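Local coordinates for UL18 protein (Human herpesvirus 5, PDB 3D2U) that mimics a host class I MHC molecule and binds the inhibitory leukocyte receptor LILRB1, modulating NK-cell activity to help the virus evade immunity, at residues A207-I219 against C265-I278. The protein carries 4 engineered substitutions. Residues are numbered along the deposited sequence; the frame is centred on the assembly and turned at random.
With NAG (2-acetamido-2-deoxy-beta-D-glucopyranose), chain R.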
loop_
_atom_site.group_PDB
_atom_site.type_symbol
_atom_site.label_atom_id
_atom_site.label_comp_id
_atom_site.label_asym_id
_atom_site.label_seq_id
_atom_site.Cartn_x
_atom_site.Cartn_y
_atom_site.Cartn_z
ATOM N N ALA A 207 5.195 22.378 -4.381
ATOM C CA ALA A 207 3.804 22.767 -4.508
ATOM C C ALA A 207 2.967 21.542 -4.147
ATOM O O ALA A 207 3.357 20.411 -4.444
ATOM C CB ALA A 207 3.522 23.209 -5.942
ATOM N N PHE A 208 1.838 21.756 -3.487
ATOM C CA PHE A 208 0.956 20.651 -3.121
ATOM C C PHE A 208 -0.489 21.055 -3.392
ATOM O O PHE A 208 -0.803 22.241 -3.464
ATOM C CB PHE A 208 1.124 20.278 -1.637
ATOM C CG PHE A 208 0.635 21.336 -0.679
ATOM C CD1 PHE A 208 -0.703 21.386 -0.288
ATOM C CD2 PHE A 208 1.516 22.285 -0.170
ATOM C CE1 PHE A 208 -1.151 22.370 0.596
ATOM C CE2 PHE A 208 1.076 23.271 0.715
ATOM C CZ PHE A 208 -0.259 23.312 1.100
ATOM N N CYS A 209 -1.355 20.058 -3.554
ATOM C CA CYS A 209 -2.777 20.264 -3.805
ATOM C C CYS A 209 -3.512 18.998 -3.396
ATOM O O CYS A 209 -3.271 17.936 -3.970
ATOM C CB CYS A 209 -3.033 20.528 -5.282
ATOM S SG CYS A 209 -4.752 21.018 -5.648
ATOM N N THR A 210 -4.417 19.127 -2.427
ATOM C CA THR A 210 -5.176 17.989 -1.887
ATOM C C THR A 210 -6.701 18.139 -1.993
ATOM O O THR A 210 -7.244 19.227 -1.791
ATOM C CB THR A 210 -4.826 17.772 -0.395
ATOM O OG1 THR A 210 -3.406 17.664 -0.252
ATOM C CG2 THR A 210 -5.484 16.516 0.143
ATOM N N SER A 211 -7.376 17.038 -2.316
ATOM C CA SER A 211 -8.830 17.018 -2.437
ATOM C C SER A 211 -9.414 16.213 -1.272
ATOM O O SER A 211 -8.948 15.111 -0.968
ATOM C CB SER A 211 -9.244 16.414 -3.788
ATOM O OG SER A 211 -8.919 17.300 -4.852
ATOM N N TYR A 212 -10.434 16.774 -0.628
ATOM C CA TYR A 212 -11.064 16.157 0.537
ATOM C C TYR A 212 -12.560 15.871 0.386
ATOM O O TYR A 212 -13.305 16.680 -0.169
ATOM C CB TYR A 212 -10.902 17.055 1.774
ATOM C CG TYR A 212 -9.506 17.576 2.062
ATOM C CD1 TYR A 212 -8.961 18.642 1.327
ATOM C CD2 TYR A 212 -8.756 17.051 3.119
ATOM C CE1 TYR A 212 -7.705 19.172 1.645
ATOM C CE2 TYR A 212 -7.499 17.582 3.452
ATOM C CZ TYR A 212 -6.983 18.640 2.709
ATOM O OH TYR A 212 -5.751 19.173 3.027
ATOM N N GLY A 213 -12.986 14.722 0.907
ATOM C CA GLY A 213 -14.387 14.337 0.896
ATOM C C GLY A 213 -15.158 14.262 -0.409
ATOM O O GLY A 213 -16.290 14.736 -0.487
ATOM N N PHE A 214 -14.586 13.646 -1.432
ATOM C CA PHE A 214 -15.310 13.543 -2.681
ATOM C C PHE A 214 -15.835 12.145 -2.885
ATOM O O PHE A 214 -15.284 11.185 -2.359
ATOM C CB PHE A 214 -14.439 13.973 -3.881
ATOM C CG PHE A 214 -13.119 13.237 -4.004
ATOM C CD1 PHE A 214 -12.957 12.217 -4.938
ATOM C CD2 PHE A 214 -12.017 13.617 -3.232
ATOM C CE1 PHE A 214 -11.705 11.592 -5.112
ATOM C CE2 PHE A 214 -10.773 13.006 -3.393
ATOM C CZ PHE A 214 -10.614 11.989 -4.338
ATOM N N PHE A 215 -16.919 12.070 -3.654
ATOM C CA PHE A 215 -17.597 10.844 -4.023
ATOM C C PHE A 215 -18.374 11.170 -5.306
ATOM O O PHE A 215 -19.059 12.179 -5.375
ATOM C CB PHE A 215 -18.595 10.439 -2.926
ATOM C CG PHE A 215 -19.463 9.293 -3.313
ATOM C CD1 PHE A 215 -18.927 8.009 -3.414
ATOM C CD2 PHE A 215 -20.801 9.494 -3.630
ATOM C CE1 PHE A 215 -19.713 6.940 -3.826
ATOM C CE2 PHE A 215 -21.599 8.423 -4.046
ATOM C CZ PHE A 215 -21.052 7.147 -4.144
ATOM N N PRO A 216 -18.247 10.342 -6.367
ATOM C CA PRO A 216 -17.496 9.089 -6.489
ATOM C C PRO A 216 -15.993 9.308 -6.362
ATOM O O PRO A 216 -15.515 10.440 -6.314
ATOM C CB PRO A 216 -17.869 8.603 -7.896
ATOM C CG PRO A 216 -19.202 9.213 -8.125
ATOM C CD PRO A 216 -19.013 10.599 -7.589
ATOM N N GLY A 217 -15.256 8.205 -6.325
ATOM C CA GLY A 217 -13.814 8.271 -6.174
ATOM C C GLY A 217 -12.946 8.724 -7.343
ATOM O O GLY A 217 -11.806 9.117 -7.111
ATOM N N GLU A 218 -13.429 8.687 -8.581
ATOM C CA GLU A 218 -12.556 9.128 -9.661
ATOM C C GLU A 218 -12.404 10.638 -9.663
ATOM O O GLU A 218 -13.373 11.378 -9.490
ATOM C CB GLU A 218 -13.024 8.626 -11.034
ATOM C CG GLU A 218 -12.136 9.128 -12.209
ATOM C CD GLU A 218 -10.619 8.871 -12.040
ATOM O OE1 GLU A 218 -10.084 8.950 -10.903
ATOM O OE2 GLU A 218 -9.948 8.619 -13.069
ATOM N N ILE A 219 -11.168 11.083 -9.870
ATOM C CA ILE A 219 -10.860 12.496 -9.839
ATOM C C ILE A 219 -9.558 12.744 -10.592
ATOM O O ILE A 219 -8.762 11.837 -10.770
ATOM C CB ILE A 219 -10.722 12.933 -8.355
ATOM C CG1 ILE A 219 -10.634 14.449 -8.225
ATOM C CG2 ILE A 219 -9.493 12.248 -7.731
ATOM C CD1 ILE A 219 -10.839 14.927 -6.777
ATOM N N CYS A 265 -3.737 24.869 -9.273
ATOM C CA CYS A 265 -4.109 23.469 -9.240
ATOM C C CYS A 265 -5.498 23.315 -9.839
ATOM O O CYS A 265 -6.429 23.990 -9.419
ATOM C CB CYS A 265 -4.101 22.949 -7.809
ATOM S SG CYS A 265 -4.683 21.236 -7.650
ATOM N N ARG A 266 -5.623 22.435 -10.828
ATOM C CA ARG A 266 -6.898 22.183 -11.492
ATOM C C ARG A 266 -7.431 20.839 -11.004
ATOM O O ARG A 266 -6.724 19.831 -11.062
ATOM C CB ARG A 266 -6.703 22.162 -13.022
ATOM C CG ARG A 266 -7.976 21.892 -13.845
ATOM C CD ARG A 266 -7.718 21.998 -15.367
ATOM N NE ARG A 266 -7.347 23.356 -15.774
ATOM C CZ ARG A 266 -6.662 23.655 -16.880
ATOM N NH1 ARG A 266 -6.263 22.694 -17.716
ATOM N NH2 ARG A 266 -6.362 24.920 -17.144
ATOM N N VAL A 267 -8.663 20.826 -10.503
ATOM C CA VAL A 267 -9.259 19.584 -10.015
ATOM C C VAL A 267 -10.594 19.328 -10.711
ATOM O O VAL A 267 -11.523 20.129 -10.613
ATOM C CB VAL A 267 -9.485 19.620 -8.478
ATOM C CG1 VAL A 267 -10.252 18.365 -8.025
ATOM C CG2 VAL A 267 -8.144 19.701 -7.755
ATOM N N THR A 268 -10.676 18.213 -11.422
ATOM C CA THR A 268 -11.892 17.837 -12.136
ATOM C C THR A 268 -12.498 16.614 -11.475
ATOM O O THR A 268 -11.849 15.578 -11.372
ATOM C CB THR A 268 -11.593 17.514 -13.623
ATOM O OG1 THR A 268 -11.097 18.693 -14.264
ATOM C CG2 THR A 268 -12.852 17.043 -14.360
ATOM N N HIS A 269 -13.735 16.755 -11.014
ATOM C CA HIS A 269 -14.462 15.674 -10.373
ATOM C C HIS A 269 -15.834 15.659 -11.049
ATOM O O HIS A 269 -16.622 16.581 -10.878
ATOM C CB HIS A 269 -14.595 15.946 -8.868
ATOM C CG HIS A 269 -15.345 14.879 -8.131
ATOM N ND1 HIS A 269 -16.549 15.116 -7.506
ATOM C CD2 HIS A 269 -15.091 13.559 -7.967
ATOM C CE1 HIS A 269 -17.010 13.989 -6.992
ATOM N NE2 HIS A 269 -16.144 13.027 -7.259
ATOM N N GLY A 270 -16.120 14.628 -11.836
ATOM C CA GLY A 270 -17.398 14.581 -12.534
ATOM C C GLY A 270 -17.447 15.698 -13.566
ATOM O O GLY A 270 -16.453 15.928 -14.253
ATOM N N ASN A 271 -18.587 16.381 -13.707
ATOM C CA ASN A 271 -18.679 17.502 -14.664
ATOM C C ASN A 271 -18.424 18.754 -13.874
ATOM O O ASN A 271 -19.273 19.644 -13.831
ATOM C CB ASN A 271 -20.074 17.709 -15.233
ATOM C CG ASN A 271 -20.637 16.502 -15.860
ATOM O OD1 ASN A 271 -20.090 15.947 -16.814
ATOM N ND2 ASN A 271 -21.770 16.087 -15.340
ATOM N N TRP A 272 -17.268 18.844 -13.250
ATOM C CA TRP A 272 -17.021 19.993 -12.426
ATOM C C TRP A 272 -15.517 20.140 -12.317
ATOM O O TRP A 272 -14.805 19.173 -12.056
ATOM C CB TRP A 272 -17.696 19.715 -11.081
ATOM C CG TRP A 272 -17.475 20.693 -9.999
ATOM C CD1 TRP A 272 -18.291 21.734 -9.648
ATOM C CD2 TRP A 272 -16.420 20.663 -9.037
ATOM N NE1 TRP A 272 -17.810 22.347 -8.515
ATOM C CE2 TRP A 272 -16.663 21.711 -8.121
ATOM C CE3 TRP A 272 -15.291 19.851 -8.859
ATOM C CZ2 TRP A 272 -15.812 21.967 -7.038
ATOM C CZ3 TRP A 272 -14.445 20.110 -7.785
ATOM C CH2 TRP A 272 -14.710 21.157 -6.889
ATOM N N THR A 273 -15.033 21.350 -12.558
ATOM C CA THR A 273 -13.607 21.618 -12.493
ATOM C C THR A 273 -13.369 22.863 -11.667
ATOM O O THR A 273 -13.981 23.894 -11.925
ATOM C CB THR A 273 -13.013 21.867 -13.903
ATOM O OG1 THR A 273 -13.164 20.688 -14.701
ATOM C CG2 THR A 273 -11.534 22.224 -13.803
ATOM N N VAL A 274 -12.502 22.764 -10.664
ATOM C CA VAL A 274 -12.168 23.924 -9.859
ATOM C C VAL A 274 -10.696 24.255 -10.105
ATOM O O VAL A 274 -9.885 23.365 -10.367
ATOM C CB VAL A 274 -12.410 23.682 -8.331
ATOM C CG1 VAL A 274 -11.420 22.657 -7.775
ATOM C CG2 VAL A 274 -12.268 24.990 -7.584
ATOM N N GLU A 275 -10.355 25.533 -10.023
ATOM C CA GLU A 275 -8.976 25.942 -10.223
ATOM C C GLU A 275 -8.595 26.983 -9.180
ATOM O O GLU A 275 -9.283 27.983 -9.016
ATOM C CB GLU A 275 -8.776 26.500 -11.639
ATOM C CG GLU A 275 -7.341 26.364 -12.117
ATOM C CD GLU A 275 -7.162 26.622 -13.604
ATOM O OE1 GLU A 275 -7.893 26.009 -14.416
ATOM O OE2 GLU A 275 -6.271 27.422 -13.964
ATOM N N ILE A 276 -7.504 26.723 -8.462
ATOM C CA ILE A 276 -7.023 27.628 -7.422
ATOM C C ILE A 276 -5.535 27.957 -7.574
ATOM O O ILE A 276 -4.739 27.122 -8.015
ATOM C CB ILE A 276 -7.244 27.031 -5.978
ATOM C CG1 ILE A 276 -6.387 25.768 -5.767
ATOM C CG2 ILE A 276 -8.712 26.702 -5.763
ATOM C CD1 ILE A 276 -6.769 24.588 -6.642
ATOM N N PRO A 277 -5.146 29.201 -7.233
ATOM C CA PRO A 277 -3.745 29.631 -7.324
ATOM C C PRO A 277 -2.957 28.889 -6.252
ATOM O O PRO A 277 -3.434 28.723 -5.129
ATOM C CB PRO A 277 -3.826 31.138 -7.057
ATOM C CG PRO A 277 -5.031 31.259 -6.158
ATOM C CD PRO A 277 -6.010 30.322 -6.817
ATOM N N ILE A 278 -1.763 28.425 -6.595
ATOM C CA ILE A 278 -0.974 27.683 -5.633
ATOM C C ILE A 278 0.351 28.406 -5.278
ATOM O O ILE A 278 0.809 28.348 -4.137
ATOM C CB ILE A 278 -0.887 26.195 -6.137
ATOM C CG1 ILE A 278 -1.758 25.340 -5.211
ATOM C CG2 ILE A 278 0.530 25.708 -6.276
ATOM C CD1 ILE A 278 -1.926 23.898 -5.633
HETATM C C1 NAG R . -22.592 14.032 -16.150
HETATM C C2 NAG R . -22.656 12.602 -16.725
HETATM C C3 NAG R . -22.500 12.469 -18.267
HETATM C C4 NAG R . -22.872 13.736 -19.051
HETATM C C5 NAG R . -22.335 14.945 -18.326
HETATM C C6 NAG R . -22.552 16.244 -19.079
HETATM C C7 NAG R . -21.133 12.139 -14.899
HETATM C C8 NAG R . -19.633 11.963 -14.688
HETATM N N2 NAG R . -21.632 11.790 -16.084
HETATM O O1 NAG R . -23.402 14.116 -15.021
HETATM O O3 NAG R . -23.331 11.406 -18.712
HETATM O O4 NAG R . -22.339 13.683 -20.367
HETATM O O5 NAG R . -23.021 15.040 -17.076
HETATM O O6 NAG R . -21.808 16.257 -20.288
HETATM O O7 NAG R . -21.829 12.598 -13.993
#
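Strand 207-212 faces 265-268 across the interior of an immunoglobulin domain, the two running roughly parallel at 23° with axes 8.4 Å apart at closest approach, in the two opposed sheets of a sandwich. C209 and C265 bridge the gap with the C1-set intersheet disulfide, SG to SG 2.0 Å. Both sulfurs lie anti to their own backbone N, which sends them across the core to one another. Beside this link the short methyl of A207 lets the branched I278 lie close to the strand, its CG2 on that methyl and its CD1 3.6 Å from C209 CB. Further along, toward H269, V267 CG1 sits 3.7 Å from CD1 of I219. S211 OG, buried against the V267 methyls, finds no polar partner in the model.

At the other end, H269 plugs into the loop 215-219. Its NE2 donates to P216 O at 2.8 Å, close to the imidazole plane, with an N-H...O angle of 151°; a histidine suits the place because one ring offers both an N-H for the carbonyl of P216 and a flat face for F214. CB of F214 lies over one imidazole face, 4.0 Å from the ring centroid in a CH-pi contact, and the phenyl turns its edge to that face in an offset edge-to-face pair. A cis peptide precedes P216 in this loop, and G213, with positive phi, forms a G1 bulge with F214 opposite F249. I219 CD1 covers the centre of a face of the F214 ring.

ND1 of H269 is hydrogen-bonded to ND1 of H190, tying the site to the segment leading into strand 192-201. V193 of that strand and F223 of strand 220-226 pack against C209, and I221 against C265, while strand 249-258 pairs with 207-212 in the four-stranded sheet.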